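Local coordinates for protein CT_858 (Chlamydia trachomatis, PDB 3DOR) that probably acts as a serine endopeptidase of the S41 type, secreted by the bacterium and forming a dimer in its mature form, at residues S12-E15 / H16-Q19; A195-A198 / P199-A203; D373-V376 / D377-W381; V459-N462 / E463-S467. All coordinates share one frame; numbering follows the deposited sequence.

Interaction 1. Residues S12-E15 / H16-Q19; sequences SFLE and HLLQ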
loop_
_atom_site.group_PDB
_atom_site.type_symbol
_atom_site.label_atom_id
_atom_site.label_comp_id
_atom_site.label_asym_id
_atom_site.label_seq_id
_atom_site.Cartn_x
_atom_site.Cartn_y
_atom_site.Cartn_z
ATOM N N SER B 12 -15.674 13.107 -9.525
ATOM C CA SER B 12 -15.634 12.506 -10.850
ATOM C C SER B 12 -14.721 11.291 -10.856
ATOM O O SER B 12 -14.970 10.321 -11.569
ATOM C CB SER B 12 -15.153 13.519 -11.898
ATOM O OG SER B 12 -13.762 13.767 -11.775
ATOM N N PHE B 13 -13.651 11.343 -10.070
ATOM C CA PHE B 13 -12.749 10.203 -10.009
ATOM C C PHE B 13 -13.459 9.027 -9.336
ATOM O O PHE B 13 -13.405 7.895 -9.824
ATOM C CB PHE B 13 -11.476 10.546 -9.235
ATOM C CG PHE B 13 -10.492 9.409 -9.171
ATOM C CD1 PHE B 13 -9.972 8.858 -10.341
ATOM C CD2 PHE B 13 -10.097 8.880 -7.946
ATOM C CE1 PHE B 13 -9.070 7.794 -10.296
ATOM C CE2 PHE B 13 -9.193 7.815 -7.884
ATOM C CZ PHE B 13 -8.677 7.270 -9.062
ATOM N N LEU B 14 -14.132 9.294 -8.219
ATOM C CA LEU B 14 -14.852 8.240 -7.512
ATOM C C LEU B 14 -15.903 7.626 -8.418
ATOM O O LEU B 14 -16.028 6.409 -8.500
ATOM C CB LEU B 14 -15.531 8.788 -6.263
ATOM C CG LEU B 14 -14.634 9.327 -5.158
ATOM C CD1 LEU B 14 -15.527 9.743 -3.996
ATOM C CD2 LEU B 14 -13.616 8.269 -4.719
ATOM N N GLU B 15 -16.661 8.477 -9.101
ATOM C CA GLU B 15 -17.693 8.004 -10.011
ATOM C C GLU B 15 -17.090 7.059 -11.043
ATOM O O GLU B 15 -17.700 6.053 -11.409
ATOM C CB GLU B 15 -18.358 9.183 -10.731
ATOM C CG GLU B 15 -19.430 8.750 -11.725
ATOM C CD GLU B 15 -19.964 9.898 -12.570
ATOM O OE1 GLU B 15 -20.780 9.634 -13.481
ATOM O OE2 GLU B 15 -19.570 11.059 -12.323
ATOM N N HIS B 16 -15.893 7.379 -11.523
ATOM C CA HIS B 16 -15.266 6.522 -12.518
ATOM C C HIS B 16 -14.859 5.184 -11.906
ATOM O O HIS B 16 -14.915 4.152 -12.568
ATOM C CB HIS B 16 -14.053 7.219 -13.149
ATOM C CG HIS B 16 -13.338 6.370 -14.150
ATOM N ND1 HIS B 16 -12.113 5.790 -13.890
ATOM C CD2 HIS B 16 -13.715 5.926 -15.373
ATOM C CE1 HIS B 16 -11.770 5.023 -14.908
ATOM N NE2 HIS B 16 -12.724 5.087 -15.821
ATOM N N LEU B 17 -14.458 5.192 -10.641
ATOM C CA LEU B 17 -14.078 3.944 -9.980
ATOM C C LEU B 17 -15.312 3.039 -9.889
ATOM O O LEU B 17 -15.217 1.818 -10.017
ATOM C CB LEU B 17 -13.534 4.217 -8.569
ATOM C CG LEU B 17 -12.258 5.059 -8.447
ATOM C CD1 LEU B 17 -11.826 5.138 -6.987
ATOM C CD2 LEU B 17 -11.158 4.450 -9.292
ATOM N N LEU B 18 -16.475 3.655 -9.689
ATOM C CA LEU B 18 -17.727 2.912 -9.582
ATOM C C LEU B 18 -18.143 2.190 -10.861
ATOM O O LEU B 18 -18.979 1.285 -10.819
ATOM C CB LEU B 18 -18.849 3.845 -9.126
ATOM C CG LEU B 18 -18.605 4.454 -7.745
ATOM C CD1 LEU B 18 -19.805 5.284 -7.335
ATOM C CD2 LEU B 18 -18.350 3.346 -6.733
ATOM N N GLN B 19 -17.576 2.583 -11.998
ATOM C CA GLN B 19 -17.907 1.921 -13.254
ATOM C C GLN B 19 -16.833 0.937 -13.683
ATOM O O GLN B 19 -17.078 0.043 -14.487
ATOM C CB GLN B 19 -18.124 2.952 -14.363
ATOM C CG GLN B 19 -19.342 3.806 -14.119
ATOM C CD GLN B 19 -19.832 4.500 -15.355
ATOM O OE1 GLN B 19 -19.162 5.381 -15.893
ATOM N NE2 GLN B 19 -21.014 4.110 -15.822
#
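Leu17 sets its methyl CD2 over one face of the Phe13 ring, one helical turn earlier. The carbon sits 4.2 Å from the centroid of that Phe13 ring and 28° off its normal, which meets the geometry of a CH-pi contact, while Leu17 CD1 approaches Phe13 CE2 at 3.9 Å. Phe13 presents this face because its chi1 of -179° carries CG away from its own N and beside its carbonyl carbon. Beneath the side chains, Leu17 N donates to Phe13 O at 3.0 Å, and His16 N reaches Ser12 O at 3.1 Å. His16 rests only its CB near this backbone, 3.5 Å from Phe13 O; the ring leads away from the segment, and His16 packs on Gln9 of the second subunit. The extended chain of Glu15 delivers OE2 to a hydrogen bond with Ser40 OG on helix 36-48. The Phe13 ring also stacks on Phe13 of the second subunit, and Leu17 touches Pro502 of that subunit as well as Leu512 of its own chain. The Phe13–Leu17 packing and the two backbone bonds are i to i+4 contacts of a regular alpha helix, here helix 2-20, with one flank built into the dimer interface.

Interaction 2. Residues A195-A198 / P199-A203; sequences ATIA and PSIRA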
loop_
_atom_site.group_PDB
_atom_site.type_symbol
_atom_site.label_atom_id
_atom_site.label_comp_id
_atom_site.label_asym_id
_atom_site.label_seq_id
_atom_site.Cartn_x
_atom_site.Cartn_y
_atom_site.Cartn_z
ATOM N N ALA B 195 -10.963 25.713 2.407
ATOM C CA ALA B 195 -11.807 26.845 2.025
ATOM C C ALA B 195 -11.339 28.128 2.695
ATOM O O ALA B 195 -11.412 29.202 2.108
ATOM C CB ALA B 195 -13.259 26.569 2.401
ATOM N N THR B 196 -10.859 28.000 3.928
ATOM C CA THR B 196 -10.382 29.137 4.703
ATOM C C THR B 196 -9.027 29.609 4.199
ATOM O O THR B 196 -8.744 30.803 4.164
ATOM C CB THR B 196 -10.235 28.761 6.186
ATOM O OG1 THR B 196 -11.494 28.292 6.686
ATOM C CG2 THR B 196 -9.778 29.960 6.998
ATOM N N ILE B 197 -8.197 28.653 3.805
ATOM C CA ILE B 197 -6.853 28.930 3.319
ATOM C C ILE B 197 -6.799 29.397 1.866
ATOM O O ILE B 197 -5.899 30.135 1.482
ATOM C CB ILE B 197 -5.979 27.668 3.475
ATOM C CG1 ILE B 197 -5.938 27.254 4.948
ATOM C CG2 ILE B 197 -4.586 27.924 2.951
ATOM C CD1 ILE B 197 -5.273 25.914 5.194
ATOM N N ALA B 198 -7.770 28.967 1.070
ATOM C CA ALA B 198 -7.836 29.296 -0.356
ATOM C C ALA B 198 -7.456 30.724 -0.768
ATOM O O ALA B 198 -6.573 30.918 -1.606
ATOM C CB ALA B 198 -9.218 28.960 -0.893
ATOM N N PRO B 199 -8.120 31.743 -0.193
ATOM C CA PRO B 199 -7.800 33.128 -0.557
ATOM C C PRO B 199 -6.328 33.539 -0.447
ATOM O O PRO B 199 -5.878 34.423 -1.174
ATOM C CB PRO B 199 -8.709 33.947 0.366
ATOM C CG PRO B 199 -8.889 33.046 1.560
ATOM C CD PRO B 199 -9.104 31.706 0.905
ATOM N N SER B 200 -5.578 32.904 0.447
ATOM C CA SER B 200 -4.170 33.250 0.618
ATOM C C SER B 200 -3.202 32.349 -0.151
ATOM O O SER B 200 -1.990 32.432 0.043
ATOM C CB SER B 200 -3.803 33.241 2.103
ATOM O OG SER B 200 -3.903 31.939 2.650
ATOM N N ILE B 201 -3.729 31.490 -1.019
ATOM C CA ILE B 201 -2.879 30.593 -1.799
ATOM C C ILE B 201 -2.338 31.292 -3.042
ATOM O O ILE B 201 -3.089 31.624 -3.958
ATOM C CB ILE B 201 -3.642 29.327 -2.253
ATOM C CG1 ILE B 201 -4.046 28.492 -1.035
ATOM C CG2 ILE B 201 -2.766 28.505 -3.195
ATOM C CD1 ILE B 201 -4.832 27.243 -1.386
ATOM N N ARG B 202 -1.027 31.503 -3.075
ATOM C CA ARG B 202 -0.400 32.166 -4.208
ATOM C C ARG B 202 0.267 31.157 -5.137
ATOM O O ARG B 202 0.565 30.028 -4.740
ATOM C CB ARG B 202 0.636 33.176 -3.712
ATOM C CG ARG B 202 0.111 34.106 -2.629
ATOM C CD ARG B 202 1.046 35.281 -2.396
ATOM N NE ARG B 202 0.603 36.117 -1.283
ATOM C CZ ARG B 202 1.143 37.291 -0.964
ATOM N NH1 ARG B 202 2.150 37.776 -1.679
ATOM N NH2 ARG B 202 0.680 37.977 0.074
ATOM N N ALA B 203 0.497 31.570 -6.380
ATOM C CA ALA B 203 1.137 30.708 -7.364
ATOM C C ALA B 203 2.561 30.381 -6.926
ATOM O O ALA B 203 3.203 31.164 -6.227
ATOM C CB ALA B 203 1.152 31.390 -8.722
#
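The last turn of a helix, at the protein surface, is held here by local bonds, where helix 194-197 gives way to the loop before strand 268-271. Ile197 O takes two donors from Ser200. The hydroxyl OG meets Ile197 O at 2.9 Å, in the carbonyl plane and on a lone pair, whereas Ser200 N comes to Ile197 O at 3.0 Å from above that plane. A chi1 of 65° puts OG between the backbone N and the carbonyl carbon of Ser200, which turns it back toward the helix. One residue on, Ile201 N donates to Ala198 O at 3.0 Å with an N-H...O angle of 164°. Two successive i to i+3 backbone bonds of this kind are the signature of a 3-10 turn finishing an alpha helix. Pro199 N has no hydrogen to offer the preceding turn; instead, Pro199 CD lies 3.6 Å from Ala195 O. Past the turn, Ile201 folds back, bringing CG1 within 4.1 Å of Ile197 CG2 as the side chains pass obliquely. The second subunit adjoins this side: Ser200 OG also has a weak hydrogen bond with its Lys428 O, Ile197 and Ser200 pack on its Gly429, and Ile201 on its Ile431.

Interaction 3. Residues D373-V376 / D377-W381; sequences DEVV and DALDW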
loop_
_atom_site.group_PDB
_atom_site.type_symbol
_atom_site.label_atom_id
_atom_site.label_comp_id
_atom_site.label_asym_id
_atom_site.label_seq_id
_atom_site.Cartn_x
_atom_site.Cartn_y
_atom_site.Cartn_z
ATOM N N ASP B 373 -5.180 -5.679 -13.687
ATOM C CA ASP B 373 -4.511 -5.930 -12.416
ATOM C C ASP B 373 -4.849 -7.369 -12.026
ATOM O O ASP B 373 -3.956 -8.129 -11.629
ATOM C CB ASP B 373 -5.047 -4.965 -11.381
ATOM C CG ASP B 373 -4.373 -5.119 -10.003
ATOM O OD1 ASP B 373 -4.613 -4.257 -9.133
ATOM O OD2 ASP B 373 -3.591 -6.070 -9.750
ATOM N N GLU B 374 -6.129 -7.738 -12.149
ATOM C CA GLU B 374 -6.531 -9.095 -11.815
ATOM C C GLU B 374 -5.951 -10.112 -12.773
ATOM O O GLU B 374 -5.703 -11.264 -12.399
ATOM C CB GLU B 374 -8.060 -9.224 -11.769
ATOM C CG GLU B 374 -8.698 -8.493 -10.601
ATOM C CD GLU B 374 -8.570 -6.969 -10.704
ATOM O OE1 GLU B 374 -8.318 -6.324 -9.658
ATOM O OE2 GLU B 374 -8.731 -6.408 -11.815
ATOM N N VAL B 375 -5.748 -9.687 -14.016
ATOM C CA VAL B 375 -5.198 -10.575 -15.026
ATOM C C VAL B 375 -3.775 -10.943 -14.657
ATOM O O VAL B 375 -3.396 -12.102 -14.758
ATOM C CB VAL B 375 -5.213 -9.931 -16.425
ATOM C CG1 VAL B 375 -4.543 -10.859 -17.420
ATOM C CG2 VAL B 375 -6.657 -9.655 -16.860
ATOM N N VAL B 376 -2.999 -9.971 -14.187
ATOM C CA VAL B 376 -1.616 -10.245 -13.797
ATOM C C VAL B 376 -1.567 -11.232 -12.636
ATOM O O VAL B 376 -0.715 -12.118 -12.613
ATOM C CB VAL B 376 -0.868 -8.957 -13.422
ATOM C CG1 VAL B 376 0.530 -9.292 -12.891
ATOM C CG2 VAL B 376 -0.763 -8.062 -14.658
ATOM N N ASP B 377 -2.498 -11.087 -11.693
ATOM C CA ASP B 377 -2.567 -11.984 -10.548
ATOM C C ASP B 377 -2.742 -13.407 -11.050
ATOM O O ASP B 377 -2.056 -14.324 -10.598
ATOM C CB ASP B 377 -3.753 -11.633 -9.631
ATOM C CG ASP B 377 -3.494 -10.411 -8.758
ATOM O OD1 ASP B 377 -2.373 -9.857 -8.797
ATOM O OD2 ASP B 377 -4.423 -10.008 -8.020
ATOM N N ALA B 378 -3.658 -13.582 -11.996
ATOM C CA ALA B 378 -3.942 -14.900 -12.555
ATOM C C ALA B 378 -2.690 -15.505 -13.189
ATOM O O ALA B 378 -2.361 -16.671 -12.952
ATOM C CB ALA B 378 -5.067 -14.795 -13.589
ATOM N N LEU B 379 -2.002 -14.701 -13.998
ATOM C CA LEU B 379 -0.780 -15.131 -14.655
ATOM C C LEU B 379 0.263 -15.536 -13.611
ATOM O O LEU B 379 0.918 -16.572 -13.742
ATOM C CB LEU B 379 -0.214 -13.999 -15.527
ATOM C CG LEU B 379 -0.983 -13.615 -16.794
ATOM C CD1 LEU B 379 -0.399 -12.342 -17.397
ATOM C CD2 LEU B 379 -0.911 -14.755 -17.794
ATOM N N ASP B 380 0.417 -14.717 -12.576
ATOM C CA ASP B 380 1.401 -15.024 -11.544
ATOM C C ASP B 380 1.116 -16.339 -10.826
ATOM O O ASP B 380 2.033 -17.131 -10.591
ATOM C CB ASP B 380 1.500 -13.865 -10.548
ATOM C CG ASP B 380 2.030 -12.600 -11.197
ATOM O OD1 ASP B 380 2.668 -12.712 -12.266
ATOM O OD2 ASP B 380 1.823 -11.498 -10.647
ATOM N N TRP B 381 -0.145 -16.587 -10.476
ATOM C CA TRP B 381 -0.477 -17.852 -9.826
ATOM C C TRP B 381 -0.014 -19.000 -10.725
ATOM O O TRP B 381 0.563 -19.985 -10.255
ATOM C CB TRP B 381 -1.986 -17.986 -9.606
ATOM C CG TRP B 381 -2.522 -17.253 -8.407
ATOM C CD1 TRP B 381 -3.465 -16.259 -8.402
ATOM C CD2 TRP B 381 -2.155 -17.464 -7.038
ATOM N NE1 TRP B 381 -3.706 -15.841 -7.110
ATOM C CE2 TRP B 381 -2.914 -16.564 -6.255
ATOM C CE3 TRP B 381 -1.257 -18.330 -6.396
ATOM C CZ2 TRP B 381 -2.801 -16.503 -4.859
ATOM C CZ3 TRP B 381 -1.145 -18.272 -5.010
ATOM C CH2 TRP B 381 -1.915 -17.363 -4.256
HETATM O O HOH W 1 -1.327 -7.655 -9.927
#
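Asp373 and Asp377 face each other through one water, with Asp373 OD2 only 4.1 Å from Asp377 OD1. The water lies 2.8 Å from Asp373 OD2 and 2.7 Å from Asp377 OD1, both at donating angles, although it has more acceptors within reach than protons to give. Their carboxylate planes stand 72° apart, so the oxygens converge on the water without the groups stacking. One turn further, Val376 and Asp380 run side by side in the same direction, and Val376 CG1 touches Asp380 OD2 at 3.4 Å. With chi1 at -65°, Asp380 keeps CG beside its own N, and this folds the carboxylate back until Asp380 OD2 is 3.3 Å from Val376 O. Both are acceptors and make no bond with each other; the carbonyl is satisfied instead by the backbone N-H of Asp380, whose N lies 2.8 Å from Val376 O. Val375 CG1 and Leu379 CD1 make a looser apolar contact at 4.4 Å.

The wider shell fixes helix 372-384 on several flanks. Val375 and Ala378 pack against helix 409-428, while Phe79 of the second subunit packs on Asp373 and Val376. At the start of the helix, Glu374 OE2 is hydrogen-bonded to Thr371 OG1.

Three aspartates thus share a single strip of helix. Carboxylates as close as those of Asp373 and Asp377 would probably repel and tend to raise each other's pKa, which the shared water and the nearby N-terminal end of the helix may partly offset.

Interaction 4. Residues V459-N462 / E463-S467; sequences VLIN and EQDFS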
loop_
_atom_site.group_PDB
_atom_site.type_symbol
_atom_site.label_atom_id
_atom_site.label_comp_id
_atom_site.label_asym_id
_atom_site.label_seq_id
_atom_site.Cartn_x
_atom_site.Cartn_y
_atom_site.Cartn_z
ATOM N N VAL B 459 -24.157 -22.121 15.769
ATOM C CA VAL B 459 -23.484 -20.840 15.571
ATOM C C VAL B 459 -24.422 -19.683 15.885
ATOM O O VAL B 459 -25.558 -19.640 15.398
ATOM C CB VAL B 459 -22.987 -20.665 14.101
ATOM C CG1 VAL B 459 -22.199 -19.364 13.961
ATOM C CG2 VAL B 459 -22.138 -21.835 13.696
ATOM N N LEU B 460 -23.940 -18.742 16.692
ATOM C CA LEU B 460 -24.727 -17.571 17.059
ATOM C C LEU B 460 -24.286 -16.415 16.165
ATOM O O LEU B 460 -23.090 -16.127 16.047
ATOM C CB LEU B 460 -24.498 -17.199 18.523
ATOM C CG LEU B 460 -24.597 -18.351 19.520
ATOM C CD1 LEU B 460 -24.269 -17.813 20.898
ATOM C CD2 LEU B 460 -25.998 -18.993 19.482
ATOM N N ILE B 461 -25.262 -15.749 15.552
ATOM C CA ILE B 461 -24.999 -14.636 14.639
ATOM C C ILE B 461 -25.932 -13.451 14.902
ATOM O O ILE B 461 -26.973 -13.592 15.549
ATOM C CB ILE B 461 -25.258 -15.063 13.179
ATOM C CG1 ILE B 461 -26.744 -15.425 13.014
ATOM C CG2 ILE B 461 -24.402 -16.284 12.811
ATOM C CD1 ILE B 461 -27.206 -15.579 11.555
ATOM N N ASN B 462 -25.557 -12.282 14.404
ATOM C CA ASN B 462 -26.425 -11.128 14.548
ATOM C C ASN B 462 -26.211 -10.157 13.388
ATOM O O ASN B 462 -25.446 -10.445 12.454
ATOM C CB ASN B 462 -26.256 -10.445 15.922
ATOM C CG ASN B 462 -24.963 -9.664 16.056
ATOM O OD1 ASN B 462 -24.829 -8.859 16.975
ATOM N ND2 ASN B 462 -24.008 -9.898 15.160
ATOM N N GLU B 463 -26.904 -9.026 13.444
ATOM C CA GLU B 463 -26.857 -8.026 12.385
ATOM C C GLU B 463 -25.546 -7.277 12.280
ATOM O O GLU B 463 -25.376 -6.441 11.383
ATOM C CB GLU B 463 -28.015 -7.028 12.541
ATOM C CG GLU B 463 -27.771 -5.892 13.522
ATOM C CD GLU B 463 -27.809 -6.325 14.971
ATOM O OE1 GLU B 463 -27.510 -5.488 15.857
ATOM O OE2 GLU B 463 -28.142 -7.495 15.232
ATOM N N GLN B 464 -24.626 -7.557 13.199
ATOM C CA GLN B 464 -23.324 -6.922 13.149
ATOM C C GLN B 464 -22.219 -7.908 12.754
ATOM O O GLN B 464 -21.103 -7.851 13.265
ATOM C CB GLN B 464 -22.995 -6.225 14.479
ATOM C CG GLN B 464 -23.861 -4.983 14.730
ATOM C CD GLN B 464 -23.353 -4.115 15.869
ATOM O OE1 GLN B 464 -23.061 -4.604 16.965
ATOM N NE2 GLN B 464 -23.255 -2.818 15.618
ATOM N N ASP B 465 -22.564 -8.812 11.835
ATOM C CA ASP B 465 -21.638 -9.794 11.266
ATOM C C ASP B 465 -21.453 -9.391 9.812
ATOM O O ASP B 465 -22.433 -9.316 9.065
ATOM C CB ASP B 465 -22.226 -11.203 11.327
ATOM C CG ASP B 465 -22.061 -11.825 12.678
ATOM O OD1 ASP B 465 -21.084 -11.456 13.370
ATOM O OD2 ASP B 465 -22.885 -12.679 13.042
ATOM N N PHE B 466 -20.211 -9.142 9.408
ATOM C CA PHE B 466 -19.914 -8.704 8.040
ATOM C C PHE B 466 -18.889 -9.581 7.312
ATOM O O PHE B 466 -18.068 -10.237 7.946
ATOM C CB PHE B 466 -19.391 -7.261 8.056
ATOM C CG PHE B 466 -20.224 -6.310 8.889
ATOM C CD1 PHE B 466 -20.106 -6.292 10.274
ATOM C CD2 PHE B 466 -21.122 -5.424 8.280
ATOM C CE1 PHE B 466 -20.863 -5.406 11.053
ATOM C CE2 PHE B 466 -21.890 -4.531 9.047
ATOM C CZ PHE B 466 -21.758 -4.524 10.442
ATOM N N SER B 467 -18.937 -9.547 5.979
ATOM C CA SER B 467 -18.048 -10.312 5.089
ATOM C C SER B 467 -17.757 -11.745 5.534
ATOM O O SER B 467 -18.638 -12.605 5.440
ATOM C CB SER B 467 -16.732 -9.549 4.839
ATOM O OG SER B 467 -16.104 -9.153 6.044
#
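A chi1 of -81° lays CG of Asp465 beside its own backbone N, and the carboxylate thereby reaches back to the main chain of Asn462. Asn462 N donates to Asp465 OD2 at 3.0 Å with an N-H...O angle of 161°, a nearly straight bond that arrives from above the carboxylate plane, 51° out of it. Asp465 OD2 also lies close to Ile461, 3.3 Å from Ile461 CA and 3.4 Å from Ile461 CB, and the two side chains cross at about a right angle. In the reverse sense Asp465 N approaches Asn462 O at 3.4 Å, a weak bond. Residues Asn462 to Asp465 form a type I beta turn at the end of strand 457-461, an interior strand of the mixed sheet of this S41-type domain, between 333-337 and 483-486, and the chain continues from it into helix 468-478. The side-chain bond is the shorter and straighter of the two across the turn. Glu463 bends at chi2 so that its OE2 comes to 3.6 Å from Asn462 CB, while its OE1 hydrogen-bonds Ser144 OG on helix 140-150, in the PDZ region. Asp465 OD1 has a weak hydrogen bond from Asn341 N, which links the turn to the loop after neighbouring strand 333-337. A sulfate ion, probably from the crystallisation liquor, lies about 5 Å from the side chain of Gln464, and Phe466 meets Phe72 edge-to-face.

In the fold
All four contacts are local and follow in series along the chain, so none nests in or crosses another. Interaction 1 spans one turn of N-terminal helix 2-20; interaction 2 closes the end of helix 194-197 shortly before the unmodelled residues 207-251. Its Ala195 and Ile201 touch the start of helix 2-20, which also carries interaction 1, although the two centres are 28 Å apart. Interaction 3 lies within helix 372-384, its nearest atoms about 11 Å from those of interaction 1. These three all touch the second subunit. Interaction 4, whose centre lies about 8 Å from the centre of the chain, instead closes a turn joining strand 457-461 to helix 468-478, and touches no other chain.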